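Local coordinates for tryparedoxin (Leishmania major, PDB 3S9F), which probably acts as a thioredoxin-fold disulfide reductase, handing electrons to tryparedoxin peroxidase in the parasite's detoxification pathway, at residues 64-69 with 146-151; 72-77 with 104-109; 86-91 with 115-120; 95-100 with 109-114. All blocks are in the same frame, centred on the assembly; numbering follows the deposited sequence. Where two conformers were deposited one is given.

Contact 1: residues 64-69 with 146-151; sequences RGFTPQ and RARHAL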
loop_
_atom_site.group_PDB
_atom_site.type_symbol
_atom_site.label_atom_id
_atom_site.label_comp_id
_atom_site.label_asym_id
_atom_site.label_seq_id
_atom_site.Cartn_x
_atom_site.Cartn_y
_atom_site.Cartn_z
ATOM N N ARG A 64 8.791 21.936 14.355
ATOM C CA ARG A 64 8.652 23.287 13.821
ATOM C C ARG A 64 10.013 23.927 13.547
ATOM O O ARG A 64 10.158 24.703 12.601
ATOM C CB ARG A 64 7.819 24.173 14.761
ATOM C CG ARG A 64 6.344 23.785 14.848
ATOM C CD ARG A 64 5.503 24.953 15.366
ATOM N NE ARG A 64 5.690 25.191 16.793
ATOM C CZ ARG A 64 6.550 26.067 17.305
ATOM N NH1 ARG A 64 7.312 26.806 16.504
ATOM N NH2 ARG A 64 6.643 26.209 18.621
ATOM N N GLY A 65 11.008 23.588 14.366
ATOM C CA GLY A 65 12.378 24.097 14.180
ATOM C C GLY A 65 13.186 23.367 13.111
ATOM O O GLY A 65 14.093 23.940 12.517
ATOM N N PHE A 66 12.862 22.106 12.869
ATOM C CA PHE A 66 13.618 21.279 11.923
ATOM C C PHE A 66 13.099 21.346 10.478
ATOM O O PHE A 66 13.890 21.411 9.542
ATOM C CB PHE A 66 13.684 19.822 12.410
ATOM C CG PHE A 66 14.502 18.915 11.500
ATOM C CD1 PHE A 66 15.876 19.076 11.405
ATOM C CD2 PHE A 66 13.883 17.946 10.717
ATOM C CE1 PHE A 66 16.645 18.271 10.569
ATOM C CE2 PHE A 66 14.630 17.124 9.868
ATOM C CZ PHE A 66 16.019 17.281 9.794
ATOM N N THR A 67 11.776 21.336 10.303
ATOM C CA THR A 67 11.162 21.333 8.970
ATOM C C THR A 67 11.701 22.441 8.035
ATOM O O THR A 67 12.039 22.168 6.887
ATOM C CB THR A 67 9.620 21.352 9.066
ATOM O OG1 THR A 67 9.173 20.100 9.602
ATOM C CG2 THR A 67 8.978 21.562 7.695
ATOM N N PRO A 68 11.807 23.696 8.527
ATOM C CA PRO A 68 12.387 24.719 7.650
ATOM C C PRO A 68 13.787 24.382 7.117
ATOM O O PRO A 68 14.057 24.659 5.950
ATOM C CB PRO A 68 12.441 25.967 8.545
ATOM C CG PRO A 68 11.341 25.766 9.513
ATOM C CD PRO A 68 11.313 24.284 9.788
ATOM N N GLN A 69 14.651 23.797 7.950
ATOM C CA GLN A 69 15.983 23.364 7.501
ATOM C C GLN A 69 15.911 22.248 6.461
ATOM O O GLN A 69 16.628 22.266 5.455
ATOM C CB GLN A 69 16.844 22.868 8.659
ATOM C CG GLN A 69 18.262 22.489 8.176
ATOM C CD GLN A 69 19.266 22.284 9.292
ATOM O OE1 GLN A 69 18.937 22.420 10.479
ATOM N NE2 GLN A 69 20.512 21.964 8.914
ATOM N N ARG A 146 19.245 8.101 11.206
ATOM C CA ARG A 146 19.757 9.215 12.018
ATOM C C ARG A 146 19.849 10.526 11.233
ATOM O O ARG A 146 20.577 11.451 11.626
ATOM C CB ARG A 146 21.159 8.844 12.534
ATOM C CG ARG A 146 22.127 8.467 11.369
ATOM C CD ARG A 146 23.543 8.087 11.821
ATOM N NE ARG A 146 24.485 9.197 11.668
ATOM C CZ ARG A 146 25.513 9.227 10.820
ATOM N NH1 ARG A 146 25.784 8.192 10.031
ATOM N NH2 ARG A 146 26.294 10.301 10.774
ATOM N N ALA A 147 19.114 10.616 10.129
ATOM C CA ALA A 147 19.289 11.725 9.209
ATOM C C ALA A 147 18.810 13.063 9.797
ATOM O O ALA A 147 19.329 14.102 9.417
ATOM C CB ALA A 147 18.598 11.432 7.893
ATOM N N ARG A 148 17.851 13.025 10.729
ATOM C CA ARG A 148 17.402 14.281 11.410
ATOM C C ARG A 148 18.598 14.920 12.129
ATOM O O ARG A 148 18.905 16.095 11.883
ATOM C CB ARG A 148 16.233 14.028 12.381
ATOM C CG ARG A 148 15.712 15.286 13.102
ATOM C CD ARG A 148 16.664 15.703 14.224
ATOM N NE ARG A 148 16.195 16.881 14.938
ATOM C CZ ARG A 148 15.493 16.823 16.066
ATOM N NH1 ARG A 148 15.190 15.646 16.594
ATOM N NH2 ARG A 148 15.091 17.939 16.664
ATOM N N HIS A 149 19.275 14.155 12.978
ATOM C CA HIS A 149 20.432 14.691 13.665
ATOM C C HIS A 149 21.618 14.930 12.724
ATOM O O HIS A 149 22.266 15.990 12.812
ATOM C CB HIS A 149 20.752 13.858 14.912
ATOM C CG HIS A 149 19.751 14.056 16.015
ATOM N ND1 HIS A 149 19.513 15.289 16.586
ATOM C CD2 HIS A 149 18.907 13.191 16.627
ATOM C CE1 HIS A 149 18.571 15.173 17.507
ATOM N NE2 HIS A 149 18.189 13.909 17.554
ATOM N N ALA A 150 21.861 14.012 11.790
ATOM C CA ALA A 150 22.957 14.162 10.830
ATOM C C ALA A 150 22.853 15.457 10.008
ATOM O O ALA A 150 23.842 16.186 9.845
ATOM C CB ALA A 150 23.034 12.940 9.916
ATOM N N LEU A 151 21.656 15.754 9.507
ATOM C CA LEU A 151 21.478 16.950 8.695
ATOM C C LEU A 151 21.775 18.233 9.463
ATOM O O LEU A 151 22.419 19.141 8.918
ATOM C CB LEU A 151 20.111 17.003 8.003
ATOM C CG LEU A 151 19.819 18.344 7.301
ATOM C CD1 LEU A 151 20.791 18.538 6.146
ATOM C CD2 LEU A 151 18.378 18.439 6.808
#

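Contact 2: residues 72-77 with 104-109; sequences EFYEKH and MPWLSI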
loop_
_atom_site.group_PDB
_atom_site.type_symbol
_atom_site.label_atom_id
_atom_site.label_comp_id
_atom_site.label_asym_id
_atom_site.label_seq_id
_atom_site.Cartn_x
_atom_site.Cartn_y
_atom_site.Cartn_z
ATOM N N GLU A 72 14.814 23.662 3.110
ATOM C CA GLU A 72 15.930 24.319 2.450
ATOM C C GLU A 72 16.905 23.276 1.865
ATOM O O GLU A 72 17.363 23.421 0.731
ATOM C CB GLU A 72 16.625 25.260 3.432
ATOM C CG GLU A 72 17.584 26.246 2.805
ATOM C CD GLU A 72 18.461 26.962 3.840
ATOM O OE1 GLU A 72 18.284 26.742 5.069
ATOM O OE2 GLU A 72 19.337 27.743 3.421
ATOM N N PHE A 73 17.193 22.224 2.633
ATOM C CA PHE A 73 18.105 21.170 2.184
ATOM C C PHE A 73 17.567 20.454 0.946
ATOM O O PHE A 73 18.312 20.207 -0.001
ATOM C CB PHE A 73 18.384 20.143 3.296
ATOM C CG PHE A 73 19.434 19.126 2.920
ATOM C CD1 PHE A 73 19.072 17.833 2.527
ATOM C CD2 PHE A 73 20.787 19.470 2.934
ATOM C CE1 PHE A 73 20.057 16.900 2.164
ATOM C CE2 PHE A 73 21.772 18.552 2.578
ATOM C CZ PHE A 73 21.406 17.260 2.194
ATOM N N TYR A 74 16.274 20.120 0.969
ATOM C CA TYR A 74 15.589 19.516 -0.179
ATOM C C TYR A 74 15.593 20.390 -1.448
ATOM O O TYR A 74 15.951 19.919 -2.541
ATOM C CB TYR A 74 14.162 19.225 0.215
ATOM C CG TYR A 74 13.322 18.553 -0.837
ATOM C CD1 TYR A 74 13.142 17.167 -0.836
ATOM C CD2 TYR A 74 12.659 19.314 -1.799
ATOM C CE1 TYR A 74 12.324 16.558 -1.781
ATOM C CE2 TYR A 74 11.858 18.723 -2.761
ATOM C CZ TYR A 74 11.675 17.345 -2.734
ATOM O OH TYR A 74 10.848 16.777 -3.671
ATOM N N GLU A 75 15.188 21.649 -1.309
ATOM C CA GLU A 75 15.159 22.564 -2.464
ATOM C C GLU A 75 16.518 22.657 -3.147
ATOM O O GLU A 75 16.607 22.632 -4.372
ATOM C CB GLU A 75 14.645 23.943 -2.054
ATOM C CG GLU A 75 13.147 23.913 -1.739
ATOM C CD GLU A 75 12.644 25.165 -1.055
ATOM O OE1 GLU A 75 13.448 26.076 -0.771
ATOM O OE2 GLU A 75 11.425 25.225 -0.782
ATOM N N LYS A 76 17.566 22.703 -2.335
ATOM C CA LYS A 76 18.939 22.851 -2.803
ATOM C C LYS A 76 19.582 21.582 -3.372
ATOM O O LYS A 76 20.382 21.667 -4.316
ATOM C CB LYS A 76 19.800 23.355 -1.651
ATOM C CG LYS A 76 19.661 24.841 -1.361
ATOM C CD LYS A 76 20.688 25.241 -0.309
ATOM C CE LYS A 76 20.204 26.402 0.530
ATOM N NZ LYS A 76 20.901 26.414 1.850
ATOM N N HIS A 77 19.238 20.420 -2.813
ATOM C CA HIS A 77 19.990 19.182 -3.058
ATOM C C HIS A 77 19.206 17.971 -3.573
ATOM O O HIS A 77 19.824 16.983 -3.965
ATOM C CB HIS A 77 20.730 18.745 -1.790
ATOM C CG HIS A 77 21.729 19.738 -1.294
ATOM N ND1 HIS A 77 22.981 19.880 -1.855
ATOM C CD2 HIS A 77 21.665 20.631 -0.281
ATOM C CE1 HIS A 77 23.642 20.828 -1.215
ATOM N NE2 HIS A 77 22.866 21.299 -0.256
ATOM N N MET A 104 5.661 22.311 2.726
ATOM C CA MET A 104 6.656 21.341 2.229
ATOM C C MET A 104 6.638 21.197 0.718
ATOM O O MET A 104 5.568 21.210 0.110
ATOM C CB MET A 104 6.405 19.974 2.863
ATOM C CG MET A 104 6.472 20.006 4.367
ATOM S SD MET A 104 5.809 18.482 5.039
ATOM C CE MET A 104 5.936 18.873 6.759
ATOM N N PRO A 105 7.806 21.049 0.114
ATOM C CA PRO A 105 7.929 20.934 -1.342
ATOM C C PRO A 105 7.928 19.498 -1.843
ATOM O O PRO A 105 8.024 19.268 -3.032
ATOM C CB PRO A 105 9.304 21.528 -1.610
ATOM C CG PRO A 105 10.047 21.318 -0.385
ATOM C CD PRO A 105 9.079 21.410 0.740
ATOM N N TRP A 106 7.839 18.553 -0.924
ATOM C CA TRP A 106 7.924 17.149 -1.264
ATOM C C TRP A 106 6.576 16.417 -1.292
ATOM O O TRP A 106 5.547 17.028 -1.447
ATOM C CB TRP A 106 8.924 16.454 -0.342
ATOM C CG TRP A 106 8.704 16.736 1.078
ATOM C CD1 TRP A 106 7.679 16.296 1.839
ATOM C CD2 TRP A 106 9.534 17.516 1.940
ATOM N NE1 TRP A 106 7.803 16.749 3.114
ATOM C CE2 TRP A 106 8.940 17.501 3.205
ATOM C CE3 TRP A 106 10.713 18.232 1.765
ATOM C CZ2 TRP A 106 9.480 18.170 4.277
ATOM C CZ3 TRP A 106 11.245 18.877 2.823
ATOM C CH2 TRP A 106 10.630 18.855 4.065
ATOM N N LEU A 107 6.619 15.097 -1.161
ATOM C CA LEU A 107 5.433 14.246 -1.253
ATOM C C LEU A 107 4.812 13.917 0.101
ATOM O O LEU A 107 5.420 14.126 1.102
ATOM C CB LEU A 107 5.802 12.917 -1.907
ATOM C CG LEU A 107 6.542 12.949 -3.247
ATOM C CD1 LEU A 107 6.824 11.581 -3.798
ATOM C CD2 LEU A 107 5.734 13.729 -4.199
ATOM N N SER A 108 3.607 13.365 0.100
ATOM C CA SER A 108 3.030 12.891 1.377
ATOM C C SER A 108 2.218 11.627 1.181
ATOM O O SER A 108 1.573 11.418 0.175
ATOM C CB SER A 108 2.135 13.976 2.034
ATOM O OG SER A 108 1.656 13.565 3.314
ATOM N N ILE A 109 2.240 10.775 2.192
ATOM C CA ILE A 109 1.185 9.787 2.329
ATOM C C ILE A 109 -0.111 10.579 2.589
ATOM O O ILE A 109 -0.115 11.511 3.406
ATOM C CB ILE A 109 1.518 8.861 3.516
ATOM C CG1 ILE A 109 2.790 8.040 3.193
ATOM C CG2 ILE A 109 0.318 7.960 3.855
ATOM C CD1 ILE A 109 3.450 7.403 4.449
#

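Contact 3: residues 86-91 with 115-120; sequences ILASWD and NIVEAL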
loop_
_atom_site.group_PDB
_atom_site.type_symbol
_atom_site.label_atom_id
_atom_site.label_comp_id
_atom_site.label_asym_id
_atom_site.label_seq_id
_atom_site.Cartn_x
_atom_site.Cartn_y
_atom_site.Cartn_z
ATOM N N ILE A 86 9.020 11.771 1.591
ATOM C CA ILE A 86 7.593 11.506 1.740
ATOM C C ILE A 86 7.179 11.788 3.170
ATOM O O ILE A 86 7.664 11.132 4.097
ATOM C CB ILE A 86 7.247 10.017 1.416
ATOM C CG1 ILE A 86 7.660 9.668 -0.018
ATOM C CG2 ILE A 86 5.723 9.776 1.658
ATOM C CD1 ILE A 86 7.620 8.156 -0.356
ATOM N N LEU A 87 6.289 12.753 3.361
ATOM C CA LEU A 87 5.723 13.023 4.698
ATOM C C LEU A 87 4.904 11.841 5.219
ATOM O O LEU A 87 4.059 11.309 4.498
ATOM C CB LEU A 87 4.862 14.294 4.664
ATOM C CG LEU A 87 4.156 14.628 5.990
ATOM C CD1 LEU A 87 5.187 15.014 7.094
ATOM C CD2 LEU A 87 3.164 15.768 5.748
ATOM N N ALA A 88 5.208 11.419 6.460
ATOM C CA ALA A 88 4.424 10.406 7.167
ATOM C C ALA A 88 3.947 11.112 8.430
ATOM O O ALA A 88 4.612 11.098 9.486
ATOM C CB ALA A 88 5.288 9.189 7.480
ATOM N N SER A 89 2.793 11.747 8.294
ATOM C CA SER A 89 2.337 12.739 9.261
ATOM C C SER A 89 1.727 12.163 10.520
ATOM O O SER A 89 0.893 11.263 10.455
ATOM C CB SER A 89 1.305 13.665 8.618
ATOM O OG SER A 89 0.839 14.567 9.609
ATOM N N TRP A 90 2.147 12.699 11.664
ATOM C CA TRP A 90 1.514 12.379 12.928
ATOM C C TRP A 90 0.361 13.341 13.267
ATOM O O TRP A 90 -0.169 13.299 14.376
ATOM C CB TRP A 90 2.548 12.374 14.047
ATOM C CG TRP A 90 3.411 11.128 14.107
ATOM C CD1 TRP A 90 3.637 10.199 13.119
ATOM C CD2 TRP A 90 4.166 10.704 15.239
ATOM N NE1 TRP A 90 4.503 9.212 13.585
ATOM C CE2 TRP A 90 4.842 9.511 14.880
ATOM C CE3 TRP A 90 4.351 11.232 16.526
ATOM C CZ2 TRP A 90 5.681 8.825 15.776
ATOM C CZ3 TRP A 90 5.172 10.561 17.414
ATOM C CH2 TRP A 90 5.847 9.369 17.026
ATOM N N ASP A 91 -0.044 14.168 12.310
ATOM C CA ASP A 91 -1.246 14.994 12.497
ATOM C C ASP A 91 -2.464 14.110 12.326
ATOM O O ASP A 91 -2.550 13.332 11.372
ATOM C CB ASP A 91 -1.304 16.126 11.479
ATOM C CG ASP A 91 -0.460 17.308 11.878
ATOM O OD1 ASP A 91 -0.817 17.974 12.871
ATOM O OD2 ASP A 91 0.545 17.586 11.197
ATOM N N ASN A 115 -3.456 4.570 8.735
ATOM C CA ASN A 115 -3.088 3.185 8.990
ATOM C C ASN A 115 -1.653 2.963 8.538
ATOM O O ASN A 115 -0.854 2.341 9.242
ATOM C CB ASN A 115 -3.984 2.226 8.166
ATOM C CG ASN A 115 -5.208 1.722 8.907
ATOM O OD1 ASN A 115 -6.110 1.152 8.278
ATOM N ND2 ASN A 115 -5.255 1.904 10.233
ATOM N N ILE A 116 -1.335 3.465 7.335
ATOM C CA ILE A 116 0.006 3.300 6.763
ATOM C C ILE A 116 1.059 3.997 7.627
ATOM O O ILE A 116 2.106 3.426 7.900
ATOM C CB ILE A 116 0.089 3.815 5.286
ATOM C CG1 ILE A 116 -0.531 2.800 4.331
ATOM C CG2 ILE A 116 1.559 4.072 4.870
ATOM C CD1 ILE A 116 -0.846 3.359 2.960
ATOM N N VAL A 117 0.776 5.235 8.053
ATOM C CA VAL A 117 1.724 5.990 8.909
ATOM C C VAL A 117 1.965 5.240 10.223
ATOM O O VAL A 117 3.103 5.126 10.681
ATOM C CB VAL A 117 1.255 7.447 9.172
ATOM C CG1 VAL A 117 2.178 8.145 10.184
ATOM C CG2 VAL A 117 1.250 8.243 7.836
ATOM N N GLU A 118 0.894 4.706 10.788
ATOM C CA GLU A 118 0.982 3.947 12.041
ATOM C C GLU A 118 1.884 2.730 11.874
ATOM O O GLU A 118 2.729 2.455 12.725
ATOM C CB GLU A 118 -0.402 3.501 12.493
ATOM C CG GLU A 118 -1.326 4.619 12.940
ATOM C CD GLU A 118 -2.510 4.126 13.768
ATOM O OE1 GLU A 118 -2.816 2.905 13.777
ATOM O OE2 GLU A 118 -3.138 4.978 14.427
ATOM N N ALA A 119 1.698 2.004 10.779
ATOM C CA ALA A 119 2.534 0.832 10.469
ATOM C C ALA A 119 4.002 1.147 10.236
ATOM O O ALA A 119 4.878 0.433 10.725
ATOM C CB ALA A 119 1.962 0.084 9.262
ATOM N N LEU A 120 4.272 2.194 9.454
ATOM C CA LEU A 120 5.643 2.622 9.198
ATOM C C LEU A 120 6.316 3.113 10.465
ATOM O O LEU A 120 7.491 2.879 10.668
ATOM C CB LEU A 120 5.671 3.735 8.141
ATOM C CG LEU A 120 5.321 3.305 6.708
ATOM C CD1 LEU A 120 5.401 4.546 5.839
ATOM C CD2 LEU A 120 6.285 2.254 6.211
#

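Contact 4: residues 95-100 with 109-114; sequences DDFNAY and IPFANR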
loop_
_atom_site.group_PDB
_atom_site.type_symbol
_atom_site.label_atom_id
_atom_site.label_comp_id
_atom_site.label_asym_id
_atom_site.label_seq_id
_atom_site.Cartn_x
_atom_site.Cartn_y
_atom_site.Cartn_z
ATOM N N ASP A 95 -7.199 19.464 8.814
ATOM C CA ASP A 95 -6.844 20.839 8.463
ATOM C C ASP A 95 -5.422 21.206 8.894
ATOM O O ASP A 95 -4.710 21.888 8.147
ATOM C CB ASP A 95 -7.885 21.861 8.941
ATOM C CG ASP A 95 -8.094 21.848 10.447
ATOM O OD1 ASP A 95 -7.554 20.977 11.169
ATOM O OD2 ASP A 95 -8.851 22.731 10.906
ATOM N N ASP A 96 -5.000 20.719 10.068
ATOM C CA ASP A 96 -3.619 20.896 10.538
ATOM C C ASP A 96 -2.651 20.154 9.622
ATOM O O ASP A 96 -1.560 20.642 9.330
ATOM C CB ASP A 96 -3.416 20.349 11.967
ATOM C CG ASP A 96 -4.300 21.007 12.993
ATOM O OD1 ASP A 96 -4.725 22.152 12.785
ATOM O OD2 ASP A 96 -4.535 20.370 14.039
ATOM N N PHE A 97 -3.038 18.949 9.198
ATOM C CA PHE A 97 -2.215 18.176 8.257
ATOM C C PHE A 97 -1.979 19.004 6.994
ATOM O O PHE A 97 -0.841 19.104 6.513
ATOM C CB PHE A 97 -2.929 16.867 7.890
ATOM C CG PHE A 97 -2.357 16.190 6.690
ATOM C CD1 PHE A 97 -1.294 15.309 6.823
ATOM C CD2 PHE A 97 -2.866 16.445 5.416
ATOM C CE1 PHE A 97 -0.732 14.667 5.684
ATOM C CE2 PHE A 97 -2.333 15.829 4.289
ATOM C CZ PHE A 97 -1.261 14.939 4.407
ATOM N N ASN A 98 -3.052 19.599 6.458
ATOM C CA ASN A 98 -2.920 20.359 5.213
ATOM C C ASN A 98 -2.137 21.666 5.357
ATOM O O ASN A 98 -1.353 22.018 4.462
ATOM C CB ASN A 98 -4.269 20.581 4.528
ATOM C CG ASN A 98 -4.685 19.390 3.699
ATOM O OD1 ASN A 98 -4.036 19.060 2.701
ATOM N ND2 ASN A 98 -5.751 18.717 4.121
ATOM N N ALA A 99 -2.343 22.356 6.474
ATOM C CA ALA A 99 -1.635 23.637 6.780
ATOM C C ALA A 99 -0.119 23.395 6.809
ATOM O O ALA A 99 0.679 24.218 6.322
ATOM C CB ALA A 99 -2.098 24.217 8.107
ATOM N N TYR A 100 0.258 22.282 7.429
ATOM C CA TYR A 100 1.662 21.889 7.588
ATOM C C TYR A 100 2.277 21.372 6.299
ATOM O O TYR A 100 3.385 21.775 5.929
ATOM C CB TYR A 100 1.784 20.866 8.733
ATOM C CG TYR A 100 3.199 20.522 9.188
ATOM C CD1 TYR A 100 4.205 21.496 9.258
ATOM C CD2 TYR A 100 3.503 19.232 9.588
ATOM C CE1 TYR A 100 5.512 21.149 9.693
ATOM C CE2 TYR A 100 4.786 18.882 10.037
ATOM C CZ TYR A 100 5.762 19.841 10.089
ATOM O OH TYR A 100 7.003 19.500 10.540
ATOM N N ILE A 109 2.240 10.775 2.192
ATOM C CA ILE A 109 1.185 9.787 2.329
ATOM C C ILE A 109 -0.111 10.579 2.589
ATOM O O ILE A 109 -0.115 11.511 3.406
ATOM C CB ILE A 109 1.518 8.861 3.516
ATOM C CG1 ILE A 109 2.790 8.040 3.193
ATOM C CG2 ILE A 109 0.318 7.960 3.855
ATOM C CD1 ILE A 109 3.450 7.403 4.449
ATOM N N PRO A 110 -1.204 10.241 1.880
ATOM C CA PRO A 110 -2.422 11.016 2.063
ATOM C C PRO A 110 -2.920 10.935 3.504
ATOM O O PRO A 110 -2.703 9.931 4.203
ATOM C CB PRO A 110 -3.414 10.346 1.119
ATOM C CG PRO A 110 -2.556 9.744 0.045
ATOM C CD PRO A 110 -1.315 9.268 0.781
ATOM N N PHE A 111 -3.552 12.018 3.948
ATOM C CA PHE A 111 -4.091 12.085 5.301
ATOM C C PHE A 111 -4.961 10.874 5.668
ATOM O O PHE A 111 -4.901 10.369 6.794
ATOM C CB PHE A 111 -4.943 13.346 5.484
ATOM C CG PHE A 111 -5.609 13.402 6.820
ATOM C CD1 PHE A 111 -4.873 13.716 7.955
ATOM C CD2 PHE A 111 -6.966 13.086 6.954
ATOM C CE1 PHE A 111 -5.483 13.755 9.206
ATOM C CE2 PHE A 111 -7.588 13.109 8.202
ATOM C CZ PHE A 111 -6.845 13.452 9.331
ATOM N N ALA A 112 -5.790 10.450 4.719
ATOM C CA ALA A 112 -6.709 9.332 4.901
ATOM C C ALA A 112 -6.008 8.009 5.198
ATOM O O ALA A 112 -6.624 7.083 5.768
ATOM C CB ALA A 112 -7.593 9.185 3.648
ATOM N N ASN A 113 -4.735 7.910 4.801
ATOM C CA ASN A 113 -3.961 6.685 4.992
ATOM C C ASN A 113 -3.170 6.672 6.301
ATOM O O ASN A 113 -1.975 6.350 6.339
ATOM C CB ASN A 113 -3.072 6.430 3.796
ATOM C CG ASN A 113 -3.867 6.126 2.552
ATOM O OD1 ASN A 113 -4.549 5.086 2.458
ATOM N ND2 ASN A 113 -3.783 7.009 1.582
ATOM N N ARG A 114 -3.871 6.995 7.375
ATOM C CA ARG A 114 -3.308 6.993 8.726
ATOM C C ARG A 114 -2.737 5.630 9.113
ATOM O O ARG A 114 -1.678 5.565 9.758
ATOM C CB ARG A 114 -4.392 7.380 9.729
ATOM C CG ARG A 114 -4.943 8.781 9.521
ATOM C CD ARG A 114 -6.442 8.790 9.785
ATOM N NE ARG A 114 -6.906 10.006 10.451
ATOM C CZ ARG A 114 -6.703 10.291 11.740
ATOM N NH1 ARG A 114 -6.014 9.464 12.529
ATOM N NH2 ARG A 114 -7.183 11.417 12.239
#

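Contact 1: residues 64-69 with 146-151
R148 meets helix 61-77 by laying its aliphatic part over the phenyl ring of F66. In the conformer described, one of two modelled, R148 CG sits 3.8 Å from the F66 ring centroid and only 7° off the ring normal, a CH-pi contact over the middle of the face. Beyond CG the arginine chain bends (chi2 -76°), which carries the guanidinium to one side of the ring's centre. R148 CZ ends 5.6 Å from the F66 centroid, so any cation-pi attraction is weak. The backbone adds to the packing: R148 O lies 3.4 Å from F66 CE1, and R148 CA lies 3.7 Å from F66 CZ.

One turn further on, L151 comes at the phenyl ring obliquely, its CD2 4.0 Å from F66 CZ. The extended chain of Q69 spans the gap between the helices and brings NE2 alongside the L151 carbonyl. Q69 NE2 is 3.4 Å from L151 O, but the angle is too poor for a hydrogen bond, and the join is essentially van der Waals. The axes of the two short helical segments come within 11.2 Å and are inclined at 68°, a separation bridged by F66 and Q69.

L151 also packs on L70 and F73 of helix 61-77, while T152, next along helix 147-153, touches F66 and Q69. R148 reaches P62, inside the CxxC sequence, and P130. On the sheet side, A147 rests on F52 of strand 50-56, so the C-terminal helix of this thioredoxin fold packs against both the central sheet and the helix that begins at the redox cysteines.

Contact 2: residues 72-77 with 104-109
Y74, the residue most deeply involved, pushes its ring from helix 61-77 against the consecutive pair P105 and W106. Its CG stands anti to the backbone N (chi1 -178°), which sends the phenol across to the segment that leads into strand 107-108. The long helix after the CxxC sequence is thereby packed on the approach to one strand of the thioredoxin-fold sheet. The edge of the W106 six-membered ring points at one face of Y74 in a T-shaped pair, with the two ring centroids 5.4 Å apart and the planes at 69°. The indole atom nearest that face is W106 CE3, 3.7 Å from Y74 CG and set toward the rim. W106 CB adds a second touch, 3.7 Å from Y74 CE1.

P105 approaches the tyrosine obliquely. Its CG is 3.6 Å from Y74 CD2, and the two side chains slide past each other in opposite directions. E75 brings its carboxylate only to the fringe, OE2 lying 4.2 Å from P105 CG. The indole continues onto L70 and V71 of the same helix, while M104 CB and P105 CD lie over one of its faces.

No hydrogen bond joins the two segments, so they are held by aromatic and aliphatic contact. The polar end of Y74 is satisfied by E84 of strand 83-89, hydrogen-bonded to its OH, and H78 stacks on the ring. Gripped at the hydroxyl and packed by P105, W106 and H78, the phenol has little freedom to turn.

Contact 3: residues 86-91 with 115-120
A88 and V117 bring the backbones closest, with their CA atoms 5.5 Å apart where strand 83-89 of the thioredoxin-fold sheet passes helix 114-123, which packs on it, a separation made possible by the small side chain on the strand. V117 carries almost the whole contact and uses its two methyls differently. CG2 lies against the strand backbone, 3.9 Å from S89 N, and also meets the methyl of A88, with V117 CG2 and A88 CB 4.2 Å apart. CG1, anti to the backbone N (chi1 174°), points further along the chain: V117 CG1 is 3.4 Å from S89 O and 3.9 Å from W90 CD1. That second approach is at the edge of the indole, near its plane.

S89 turns its side chain to other work. Its OG accepts the N-H of D91 at 2.9 Å, closing an ST turn, and D91 in turn bonds to S58, just ahead of the CxxC sequence. The helix face next to V117 takes part in the dimer, since L120 packs on L28 of the second subunit.

No hydrogen bond crosses between the segments; the valine methyls meet an alanine, the edge of an indole and strand backbone by van der Waals contact. Polar fixing comes instead from T121, whose OG1 is hydrogen-bonded both to W90 NE1 and to V117 O. The bond from the indole N-H to T121 limits rotation of the ring, and V117 CG1 packs at its edge.

Contact 4: residues 95-100 with 109-114
F97 and F111 slide past each other in opposite directions, each setting its CB against the ring of the other. F111 CB lies over one face of F97, 3.8 Å from the ring centroid and 16° off the normal, a CH-pi contact displaced toward the CD2-CE2 rim. In return, F97 CB is 3.7 Å from F111 CD1, which approaches F97 CG equally closely. The rings themselves are inclined at 53° with centroids 5.5 Å apart, an oblique pair that is neither a stack nor edge-to-face. Both phenylalanines hold CG anti to the backbone N (chi1 165° for F97), which directs the two rings into the gap between helix and loop. The far end of the F97 ring reaches the loop backbone, its CZ 3.8 Å from I109 O and 3.7 Å from F111 N.

Helix 94-101 is the connection of a beta-alpha-beta crossover in the thioredoxin fold, linking the neighbouring parallel strands 83-89 and 107-108. F97 is one side chain that it directs toward the sheet, where it also touches L87 and S89. The I109 side chain leads away from F97, between strand 83-89 (I86, A88) and helix 114-123.

From P110 to N113 the loop makes a type I beta turn, closed by N113 N donating to P110 O at 2.9 Å, and F111 occupies its second position. At the end of the turn, N113 packs on N113 of the second subunit.

Contact 1 closes the longest loop of the four, and the other three nest within it; contact 4 is nested again inside contact 3, whereas contact 2 alternates with both. Contacts 1 and 2 share helix 61-77, their centres about 12 Å apart, and L151 touches F73 between them. Contacts 2 and 3 lie on opposite sides of the chain's centre, their own centres about 17 Å apart, yet meet through the sheet, where strands 107-108 and 83-89 are hydrogen-bonded neighbours. Contacts 3 and 4, centres about 9 Å apart, join through S89 and F97, and contact 4 shares I109 with contact 2. Together they join helices to one another, to connecting segments and to the sheet of one thioredoxin fold.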